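Local structure of endoglucanase (Komagataeibacter sucrofermentans, 6VC5) at residues E192-P196 against F244-H250; P217-Y221 against G258-T263; I184-F190 against A208-A212. The protein probably hydrolyses internal beta-1,4-glucosidic linkages in cellulose and related beta-glucans, as a family 8 glycoside hydrolase. All blocks are in the same frame, centred on the assembly; numbering follows the deposited sequence.

Contact 1. Residues E192-P196 against F244-H250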
loop_
_atom_site.group_PDB
_atom_site.type_symbol
_atom_site.label_atom_id
_atom_site.label_comp_id
_atom_site.label_asym_id
_atom_site.label_seq_id
_atom_site.Cartn_x
_atom_site.Cartn_y
_atom_site.Cartn_z
ATOM N N GLU A 192 -21.575 -8.666 -7.242
ATOM C CA GLU A 192 -22.368 -9.432 -6.288
ATOM C C GLU A 192 -21.747 -9.479 -4.894
ATOM O O GLU A 192 -22.468 -9.724 -3.921
ATOM C CB GLU A 192 -22.593 -10.852 -6.806
ATOM C CG GLU A 192 -21.305 -11.656 -6.987
ATOM C CD GLU A 192 -21.449 -12.735 -8.050
ATOM O OE1 GLU A 192 -21.335 -12.415 -9.253
ATOM O OE2 GLU A 192 -21.681 -13.903 -7.678
ATOM N N TRP A 193 -20.436 -9.272 -4.768
ATOM C CA TRP A 193 -19.768 -9.284 -3.474
ATOM C C TRP A 193 -19.538 -7.889 -2.909
ATOM O O TRP A 193 -19.035 -7.766 -1.781
ATOM C CB TRP A 193 -18.426 -10.011 -3.583
ATOM C CG TRP A 193 -18.566 -11.391 -4.109
ATOM C CD1 TRP A 193 -18.151 -11.858 -5.324
ATOM C CD2 TRP A 193 -19.170 -12.495 -3.431
ATOM N NE1 TRP A 193 -18.457 -13.202 -5.439
ATOM C CE2 TRP A 193 -19.079 -13.613 -4.287
ATOM C CE3 TRP A 193 -19.766 -12.648 -2.173
ATOM C CZ2 TRP A 193 -19.587 -14.871 -3.935
ATOM C CZ3 TRP A 193 -20.261 -13.910 -1.817
ATOM C CH2 TRP A 193 -20.165 -14.999 -2.698
ATOM N N LYS A 194 -19.871 -6.844 -3.666
ATOM C CA LYS A 194 -19.743 -5.461 -3.217
ATOM C C LYS A 194 -18.305 -5.160 -2.796
ATOM O O LYS A 194 -18.031 -4.712 -1.682
ATOM C CB LYS A 194 -20.745 -5.135 -2.106
ATOM C CG LYS A 194 -22.186 -5.422 -2.485
ATOM C CD LYS A 194 -23.029 -5.766 -1.267
ATOM C CE LYS A 194 -23.734 -4.535 -0.731
ATOM N NZ LYS A 194 -25.168 -4.807 -0.437
ATOM N N LEU A 195 -17.375 -5.415 -3.731
ATOM C CA LEU A 195 -15.945 -5.284 -3.486
ATOM C C LEU A 195 -15.392 -4.030 -4.155
ATOM O O LEU A 195 -15.881 -3.600 -5.207
ATOM C CB LEU A 195 -15.206 -6.502 -4.063
ATOM C CG LEU A 195 -15.471 -7.830 -3.340
ATOM C CD1 LEU A 195 -15.073 -9.006 -4.206
ATOM C CD2 LEU A 195 -14.732 -7.890 -1.989
ATOM N N PRO A 196 -14.336 -3.451 -3.592
ATOM C CA PRO A 196 -13.670 -2.339 -4.269
ATOM C C PRO A 196 -12.865 -2.841 -5.442
ATOM O O PRO A 196 -12.328 -3.972 -5.410
ATOM C CB PRO A 196 -12.760 -1.759 -3.174
ATOM C CG PRO A 196 -12.405 -2.981 -2.329
ATOM C CD PRO A 196 -13.657 -3.844 -2.342
ATOM N N PHE A 244 -16.916 -8.243 3.542
ATOM C CA PHE A 244 -15.684 -8.985 3.291
ATOM C C PHE A 244 -15.760 -10.389 3.887
ATOM O O PHE A 244 -15.294 -11.355 3.275
ATOM C CB PHE A 244 -14.468 -8.224 3.840
ATOM C CG PHE A 244 -14.007 -7.077 2.976
ATOM C CD1 PHE A 244 -13.420 -7.304 1.735
ATOM C CD2 PHE A 244 -14.145 -5.768 3.414
ATOM C CE1 PHE A 244 -12.993 -6.239 0.950
ATOM C CE2 PHE A 244 -13.715 -4.697 2.635
ATOM C CZ PHE A 244 -13.140 -4.933 1.402
ATOM N N SER A 245 -16.345 -10.522 5.081
ATOM C CA SER A 245 -16.447 -11.831 5.721
ATOM C C SER A 245 -17.265 -12.798 4.875
ATOM O O SER A 245 -16.893 -13.969 4.726
ATOM C CB SER A 245 -17.066 -11.689 7.113
ATOM O OG SER A 245 -16.234 -10.925 7.973
ATOM N N ARG A 246 -18.373 -12.321 4.297
ATOM C CA ARG A 246 -19.196 -13.181 3.453
ATOM C C ARG A 246 -18.415 -13.660 2.242
ATOM O O ARG A 246 -18.553 -14.815 1.814
ATOM C CB ARG A 246 -20.440 -12.420 2.995
ATOM C CG ARG A 246 -21.721 -12.985 3.555
ATOM C CD ARG A 246 -22.929 -12.247 3.015
ATOM N NE ARG A 246 -22.839 -10.806 3.231
ATOM C CZ ARG A 246 -22.970 -10.214 4.416
ATOM N NH1 ARG A 246 -22.885 -8.892 4.514
ATOM N NH2 ARG A 246 -23.192 -10.941 5.499
ATOM N N PHE A 247 -17.580 -12.782 1.687
ATOM C CA PHE A 247 -16.757 -13.127 0.537
ATOM C C PHE A 247 -15.707 -14.182 0.897
ATOM O O PHE A 247 -15.611 -15.224 0.235
ATOM C CB PHE A 247 -16.110 -11.848 -0.011
ATOM C CG PHE A 247 -15.143 -12.083 -1.130
ATOM C CD1 PHE A 247 -15.589 -12.532 -2.364
ATOM C CD2 PHE A 247 -13.793 -11.836 -0.956
ATOM C CE1 PHE A 247 -14.704 -12.749 -3.399
ATOM C CE2 PHE A 247 -12.898 -12.055 -1.989
ATOM C CZ PHE A 247 -13.353 -12.507 -3.209
ATOM N N TRP A 248 -14.910 -13.939 1.946
ATOM C CA TRP A 248 -13.873 -14.909 2.287
ATOM C C TRP A 248 -14.478 -16.273 2.585
ATOM O O TRP A 248 -13.936 -17.306 2.178
ATOM C CB TRP A 248 -13.085 -14.493 3.525
ATOM C CG TRP A 248 -12.555 -13.101 3.616
ATOM C CD1 TRP A 248 -12.687 -12.266 4.691
ATOM C CD2 TRP A 248 -11.725 -12.411 2.672
ATOM N NE1 TRP A 248 -12.030 -11.090 4.457
ATOM C CE2 TRP A 248 -11.429 -11.148 3.230
ATOM C CE3 TRP A 248 -11.223 -12.724 1.405
ATOM C CZ2 TRP A 248 -10.654 -10.194 2.564
ATOM C CZ3 TRP A 248 -10.446 -11.774 0.743
ATOM C CH2 TRP A 248 -10.175 -10.526 1.324
ATOM N N ASN A 249 -15.571 -16.298 3.342
ATOM C CA ASN A 249 -16.133 -17.562 3.793
ATOM C C ASN A 249 -16.873 -18.318 2.696
ATOM O O ASN A 249 -17.015 -19.544 2.801
ATOM C CB ASN A 249 -17.013 -17.315 5.015
ATOM C CG ASN A 249 -16.190 -17.019 6.251
ATOM O OD1 ASN A 249 -15.339 -17.815 6.638
ATOM N ND2 ASN A 249 -16.425 -15.865 6.867
ATOM N N HIS A 250 -17.317 -17.634 1.639
ATOM C CA HIS A 250 -17.909 -18.339 0.506
ATOM C C HIS A 250 -16.893 -19.235 -0.182
ATOM O O HIS A 250 -17.224 -20.349 -0.613
ATOM C CB HIS A 250 -18.466 -17.359 -0.525
ATOM C CG HIS A 250 -19.100 -18.036 -1.702
ATOM N ND1 HIS A 250 -20.351 -18.612 -1.649
ATOM C CD2 HIS A 250 -18.653 -18.220 -2.968
ATOM C CE1 HIS A 250 -20.646 -19.126 -2.830
ATOM N NE2 HIS A 250 -19.633 -18.904 -3.648
#

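Contact 2. Residues P217-Y221 against G258-T263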
loop_
_atom_site.group_PDB
_atom_site.type_symbol
_atom_site.label_atom_id
_atom_site.label_comp_id
_atom_site.label_asym_id
_atom_site.label_seq_id
_atom_site.Cartn_x
_atom_site.Cartn_y
_atom_site.Cartn_z
ATOM N N PRO A 217 -11.344 -5.442 -15.032
ATOM C CA PRO A 217 -12.273 -4.908 -14.008
ATOM C C PRO A 217 -12.429 -5.848 -12.816
ATOM O O PRO A 217 -13.464 -6.496 -12.614
ATOM C CB PRO A 217 -13.572 -4.758 -14.804
ATOM C CG PRO A 217 -13.513 -5.911 -15.774
ATOM C CD PRO A 217 -12.065 -5.974 -16.205
ATOM N N ARG A 218 -11.395 -5.902 -11.975
ATOM C CA ARG A 218 -11.260 -6.942 -10.966
ATOM C C ARG A 218 -10.994 -6.357 -9.585
ATOM O O ARG A 218 -10.514 -5.228 -9.446
ATOM C CB ARG A 218 -10.098 -7.881 -11.301
ATOM C CG ARG A 218 -10.278 -8.609 -12.598
ATOM C CD ARG A 218 -8.990 -9.262 -13.008
ATOM N NE ARG A 218 -9.172 -9.986 -14.263
ATOM C CZ ARG A 218 -8.192 -10.619 -14.887
ATOM N NH1 ARG A 218 -6.973 -10.614 -14.370
ATOM N NH2 ARG A 218 -8.439 -11.262 -16.028
ATOM N N PHE A 219 -11.316 -7.145 -8.576
ATOM C CA PHE A 219 -10.741 -7.083 -7.233
ATOM C C PHE A 219 -9.608 -8.094 -7.227
ATOM O O PHE A 219 -9.864 -9.228 -7.350
ATOM C CB PHE A 219 -11.791 -7.500 -6.183
ATOM C CG PHE A 219 -11.250 -7.663 -4.770
ATOM C CD1 PHE A 219 -11.212 -6.625 -3.903
ATOM C CD2 PHE A 219 -10.863 -8.894 -4.323
ATOM C CE1 PHE A 219 -10.769 -6.795 -2.621
ATOM C CE2 PHE A 219 -10.403 -9.075 -3.037
ATOM C CZ PHE A 219 -10.341 -8.014 -2.190
ATOM N N SER A 220 -8.370 -7.644 -7.087
ATOM C CA SER A 220 -7.227 -8.527 -7.151
ATOM C C SER A 220 -6.020 -8.007 -6.372
ATOM O O SER A 220 -6.148 -7.665 -5.240
ATOM C CB SER A 220 -6.875 -8.908 -8.601
ATOM O OG SER A 220 -6.206 -7.940 -9.325
ATOM N N TYR A 221 -4.877 -7.961 -7.017
ATOM C CA TYR A 221 -3.629 -7.816 -6.320
ATOM C C TYR A 221 -3.380 -6.447 -5.707
ATOM O O TYR A 221 -2.584 -6.319 -4.834
ATOM C CB TYR A 221 -2.490 -8.231 -7.247
ATOM C CG TYR A 221 -2.615 -9.663 -7.656
ATOM C CD1 TYR A 221 -2.121 -10.646 -6.872
ATOM C CD2 TYR A 221 -3.273 -10.025 -8.807
ATOM C CE1 TYR A 221 -2.241 -11.959 -7.219
ATOM C CE2 TYR A 221 -3.413 -11.352 -9.154
ATOM C CZ TYR A 221 -2.886 -12.306 -8.358
ATOM O OH TYR A 221 -2.951 -13.647 -8.625
ATOM N N GLY A 258 -7.433 -15.601 -6.681
ATOM C CA GLY A 258 -6.467 -14.544 -6.940
ATOM C C GLY A 258 -7.107 -13.288 -7.497
ATOM O O GLY A 258 -6.654 -12.168 -7.222
ATOM N N TRP A 259 -8.157 -13.449 -8.295
ATOM C CA TRP A 259 -8.927 -12.304 -8.749
ATOM C C TRP A 259 -10.383 -12.696 -8.912
ATOM O O TRP A 259 -10.709 -13.865 -9.144
ATOM C CB TRP A 259 -8.386 -11.673 -10.046
ATOM C CG TRP A 259 -8.205 -12.564 -11.260
ATOM C CD1 TRP A 259 -7.027 -13.071 -11.715
ATOM C CD2 TRP A 259 -9.209 -12.997 -12.187
ATOM N NE1 TRP A 259 -7.228 -13.796 -12.858
ATOM C CE2 TRP A 259 -8.562 -13.774 -13.170
ATOM C CE3 TRP A 259 -10.596 -12.811 -12.281
ATOM C CZ2 TRP A 259 -9.248 -14.366 -14.232
ATOM C CZ3 TRP A 259 -11.279 -13.400 -13.343
ATOM C CH2 TRP A 259 -10.600 -14.175 -14.298
ATOM N N VAL A 260 -11.256 -11.695 -8.778
ATOM C CA VAL A 260 -12.680 -11.819 -9.083
ATOM C C VAL A 260 -13.085 -10.668 -9.997
ATOM O O VAL A 260 -12.808 -9.504 -9.690
ATOM C CB VAL A 260 -13.542 -11.797 -7.809
ATOM C CG1 VAL A 260 -15.023 -11.890 -8.175
ATOM C CG2 VAL A 260 -13.142 -12.918 -6.878
ATOM N N ASP A 261 -13.765 -10.993 -11.102
ATOM C CA ASP A 261 -14.251 -9.986 -12.038
ATOM C C ASP A 261 -15.514 -9.369 -11.452
ATOM O O ASP A 261 -16.463 -10.081 -11.103
ATOM C CB ASP A 261 -14.549 -10.656 -13.388
ATOM C CG ASP A 261 -14.945 -9.671 -14.479
ATOM O OD1 ASP A 261 -14.284 -9.646 -15.547
ATOM O OD2 ASP A 261 -15.926 -8.935 -14.302
ATOM N N LEU A 262 -15.514 -8.046 -11.330
ATOM C CA LEU A 262 -16.609 -7.334 -10.674
ATOM C C LEU A 262 -17.793 -7.055 -11.593
ATOM O O LEU A 262 -18.797 -6.496 -11.130
ATOM C CB LEU A 262 -16.076 -6.032 -10.080
ATOM C CG LEU A 262 -14.920 -6.241 -9.096
ATOM C CD1 LEU A 262 -14.469 -4.880 -8.588
ATOM C CD2 LEU A 262 -15.339 -7.136 -7.942
ATOM N N THR A 263 -17.708 -7.428 -12.870
ATOM C CA THR A 263 -18.828 -7.270 -13.787
ATOM C C THR A 263 -19.599 -8.555 -14.028
ATOM O O THR A 263 -20.771 -8.483 -14.414
ATOM C CB THR A 263 -18.352 -6.693 -15.125
ATOM O OG1 THR A 263 -17.661 -7.705 -15.874
ATOM C CG2 THR A 263 -17.436 -5.502 -14.888
HETATM O O HOH W 1 -11.469 -10.113 -15.707
#

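Contact 3. Residues I184-F190 against A208-A212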
loop_
_atom_site.group_PDB
_atom_site.type_symbol
_atom_site.label_atom_id
_atom_site.label_comp_id
_atom_site.label_asym_id
_atom_site.label_seq_id
_atom_site.Cartn_x
_atom_site.Cartn_y
_atom_site.Cartn_z
ATOM N N ILE A 184 -15.527 7.407 -0.322
ATOM C CA ILE A 184 -15.308 6.881 -1.665
ATOM C C ILE A 184 -15.251 5.354 -1.646
ATOM O O ILE A 184 -15.801 4.686 -2.534
ATOM C CB ILE A 184 -14.030 7.497 -2.258
ATOM C CG1 ILE A 184 -14.255 8.971 -2.589
ATOM C CG2 ILE A 184 -13.568 6.703 -3.485
ATOM C CD1 ILE A 184 -12.983 9.798 -2.633
ATOM N N ILE A 185 -14.576 4.778 -0.648
ATOM C CA ILE A 185 -14.492 3.319 -0.548
ATOM C C ILE A 185 -15.867 2.710 -0.305
ATOM O O ILE A 185 -16.209 1.671 -0.878
ATOM C CB ILE A 185 -13.477 2.897 0.529
ATOM C CG1 ILE A 185 -12.056 3.224 0.071
ATOM C CG2 ILE A 185 -13.614 1.412 0.835
ATOM C CD1 ILE A 185 -11.023 3.132 1.186
ATOM N N ALA A 186 -16.670 3.332 0.557
ATOM C CA ALA A 186 -18.012 2.819 0.808
ATOM C C ALA A 186 -18.846 2.793 -0.467
ATOM O O ALA A 186 -19.565 1.820 -0.726
ATOM C CB ALA A 186 -18.700 3.660 1.883
ATOM N N LYS A 187 -18.729 3.836 -1.298
ATOM C CA LYS A 187 -19.573 3.947 -2.482
ATOM C C LYS A 187 -19.015 3.189 -3.680
ATOM O O LYS A 187 -19.785 2.645 -4.483
ATOM C CB LYS A 187 -19.778 5.411 -2.863
ATOM C CG LYS A 187 -20.789 5.562 -3.976
ATOM C CD LYS A 187 -20.834 6.958 -4.508
ATOM C CE LYS A 187 -22.152 7.206 -5.219
ATOM N NZ LYS A 187 -22.520 6.057 -6.101
ATOM N N GLY A 188 -17.696 3.164 -3.836
ATOM C CA GLY A 188 -17.067 2.575 -5.005
ATOM C C GLY A 188 -16.885 1.079 -4.873
ATOM O O GLY A 188 -15.759 0.575 -4.919
ATOM N N ARG A 189 -17.989 0.361 -4.698
ATOM C CA ARG A 189 -17.952 -1.092 -4.589
ATOM C C ARG A 189 -18.922 -1.694 -5.590
ATOM O O ARG A 189 -19.965 -1.107 -5.890
ATOM C CB ARG A 189 -18.247 -1.556 -3.155
ATOM C CG ARG A 189 -17.152 -1.124 -2.190
ATOM C CD ARG A 189 -17.363 -1.654 -0.791
ATOM N NE ARG A 189 -18.587 -1.123 -0.185
ATOM C CZ ARG A 189 -19.500 -1.875 0.427
ATOM N NH1 ARG A 189 -19.332 -3.184 0.512
ATOM N NH2 ARG A 189 -20.585 -1.321 0.961
ATOM N N PHE A 190 -18.560 -2.859 -6.118
ATOM C CA PHE A 190 -19.197 -3.347 -7.334
ATOM C C PHE A 190 -19.434 -4.845 -7.256
ATOM O O PHE A 190 -18.720 -5.583 -6.566
ATOM C CB PHE A 190 -18.329 -3.046 -8.572
ATOM C CG PHE A 190 -18.076 -1.583 -8.786
ATOM C CD1 PHE A 190 -18.927 -0.824 -9.580
ATOM C CD2 PHE A 190 -17.011 -0.956 -8.161
ATOM C CE1 PHE A 190 -18.696 0.538 -9.747
ATOM C CE2 PHE A 190 -16.774 0.383 -8.323
ATOM C CZ PHE A 190 -17.624 1.142 -9.112
ATOM N N ALA A 208 -20.178 10.558 -11.262
ATOM C CA ALA A 208 -20.531 9.147 -11.337
ATOM C C ALA A 208 -19.291 8.276 -11.163
ATOM O O ALA A 208 -18.216 8.591 -11.681
ATOM C CB ALA A 208 -21.177 8.831 -12.684
ATOM N N PHE A 209 -19.462 7.161 -10.447
ATOM C CA PHE A 209 -18.396 6.206 -10.139
ATOM C C PHE A 209 -18.483 5.001 -11.064
ATOM O O PHE A 209 -19.577 4.490 -11.343
ATOM C CB PHE A 209 -18.561 5.663 -8.715
ATOM C CG PHE A 209 -18.096 6.583 -7.613
ATOM C CD1 PHE A 209 -18.370 7.955 -7.621
ATOM C CD2 PHE A 209 -17.421 6.056 -6.528
ATOM C CE1 PHE A 209 -17.950 8.776 -6.566
ATOM C CE2 PHE A 209 -17.000 6.873 -5.480
ATOM C CZ PHE A 209 -17.270 8.239 -5.502
ATOM N N SER A 210 -17.321 4.503 -11.489
ATOM C CA SER A 210 -17.274 3.318 -12.332
ATOM C C SER A 210 -15.944 2.596 -12.134
ATOM O O SER A 210 -15.009 3.115 -11.525
ATOM C CB SER A 210 -17.496 3.679 -13.809
ATOM O OG SER A 210 -16.535 4.623 -14.241
ATOM N N ILE A 211 -15.875 1.378 -12.647
ATOM C CA ILE A 211 -14.614 0.650 -12.686
ATOM C C ILE A 211 -13.778 1.244 -13.812
ATOM O O ILE A 211 -14.274 1.439 -14.928
ATOM C CB ILE A 211 -14.874 -0.848 -12.896
ATOM C CG1 ILE A 211 -15.759 -1.409 -11.776
ATOM C CG2 ILE A 211 -13.565 -1.612 -12.964
ATOM C CD1 ILE A 211 -16.329 -2.795 -12.102
ATOM N N ALA A 212 -12.510 1.550 -13.528
ATOM C CA ALA A 212 -11.712 2.287 -14.501
ATOM C C ALA A 212 -11.409 1.429 -15.722
ATOM O O ALA A 212 -11.149 0.228 -15.608
ATOM C CB ALA A 212 -10.392 2.728 -13.871
HETATM O O HOH W 2 -22.001 6.769 -9.090
#

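Contact 1. Residues E192-P196 against F244-H250
Trp193 and Leu195 lay their side chains across Phe247 and its neighbours on helix 238-251, a helix of the (alpha/alpha)6-barrel fold known for family 8 glycoside hydrolases; Trp193, Phe247 and His250 together make an aromatic cluster. The central pair is T-shaped: the edge of Phe247 points at one face of the indole, with the phenyl and five-membered ring planes at 63° and Phe247 CD1 3.6 Å from Trp193 CG. The other indole face carries the aliphatic CG of Glu192, so the ring is held between a helix residue and its own chain neighbour. At its far end the indole reaches one turn further along the helix, where Trp193 CH2 sits over the imidazole face of His250, 3.4 Å from His250 CG, the two planes inclined, neither stacked nor at right angles. With CG anti to the backbone N (chi1 -179°), the imidazole extends out to where the tip of the indole meets it.

Leu195 divides its two methyls between the phenylalanines. CD2 packs against Phe244 CE1, and Pro196 CD meets Phe244 CZ, the proline and phenylalanine side chains approaching head-on. Leu195 and Pro196 also touch Phe219 of strand 218-219. The remaining methyl makes a CH-pi contact, with Leu195 CD1 4.0 Å from the centroid of the Phe247 ring and 14° off its normal.

Contact 2. Residues P217-Y221 against G258-T263
Arg218 lies flat on Trp259 across a two-stranded antiparallel ladder, a cation-pi stack with the guanidinium and indole planes only 4° apart. Arg218 CZ stands 3.7 Å from the centroid of the five-membered ring, while NH1 lies over NE1 and NH2 over CZ2. Two torsion choices produce this overlap: the arginine chain is fully extended from CG to NE, and Trp259 holds its CG between the backbone N and the carbonyl carbon (chi1 55°), which brings the indole across the ladder. A water sits in the guanidinium plane at its edge, accepting from Arg218 NE at 2.7 Å and donating to Asp261 OD1, so the opposite charges are bridged without touching.

Asp261 has its other oxygen occupied: the bond from Thr263 N to OD2 closes an Asx turn, and OD2 also accepts from Thr263 OG1, on the syn side at 2.6 Å, and, just beyond the segment, from Asn264 N. Beneath these side chains, Phe219 and Val260 form a hydrogen-bonded pair, Phe219 N to Val260 O at 3.0 Å and Val260 N to Phe219 O at 3.2 Å. Beyond the ladder, Leu262 N donates to Pro217 O at 2.9 Å, and Leu262 CD2 packs on Phe219 CB. At the other end Gly258 O lies over the ring face of Tyr221.

Pro217, Leu262 and Thr263 pack on Ile211 of strand 209-211, Leu262 also meets Leu195 and Pro197, and helix 238-251 precedes strand 260-261 in the chain.

Contact 3. Residues I184-F190 against A208-A212
Phe209 packs against Lys187 and Gly188, and Ile211 against Phe190, where an outermost strand of the three-stranded antiparallel sheet meets the C-terminal end of helix 172-187 and the chain that leaves it. Two CH-pi contacts dominate. Lys187 CD stands over the centre of the Phe209 ring, 3.8 Å from its centroid and 5° off the normal. In the second, Ile211 CG1 is centred over the Phe190 ring at 3.7 Å from the centroid, the two side chains running antiparallel alongside each other. Phe190 has its CG anti to the carbonyl carbon (chi1 -60°), which carries the ring over to the strand, where one face meets Ile211 and CZ approaches the Ser210 backbone. Replacing Phe190 with an alanine would probably open a gap beside the strand and leave Ile211 CG1 without the aromatic face it covers.

Edge contacts come from the helix end. Gly188 CA lies near the plane of the Phe209 ring, 3.8 Å from CD2, and Ile184 O also meets that edge, with Ile184 CG2 packing on CE2. Gly188, where the chain departs from the helix, is the centre of an inverse gamma turn; a side chain there would be crowded by Ile184 O. Leu200 and Ile202 of strand 200-203 touch Phe190 and Phe209 respectively.

Polar contact between the segments runs through water. A bend at the last torsion of Lys187 (chi4 -44°) brings its amine to a water that accepts from Lys187 NZ at 3.1 Å and from Phe209 N at 2.9 Å.

How the contacts relate
All three contacts are partly buried and lie on the same side of the chain's centre; four of the seven touching residues are buried in contact 1, five of eleven in contact 2 and two of seven in contact 3. Contacts 1 and 3 are both side-chain packing, aromatic clustering on a helix in one and CH-pi contacts between a helix end and a strand in the other; contact 2 alone is joined by direct backbone bonds, with a charged stack on one face. The first segments of contacts 1 and 3 lie close in the chain, 184-190 leading into 192-196, and Leu195 O probably accepts a hydrogen bond from Phe190 N. Leu262 of contact 2 touches both others, meeting Leu195 O and Ile211 CD1.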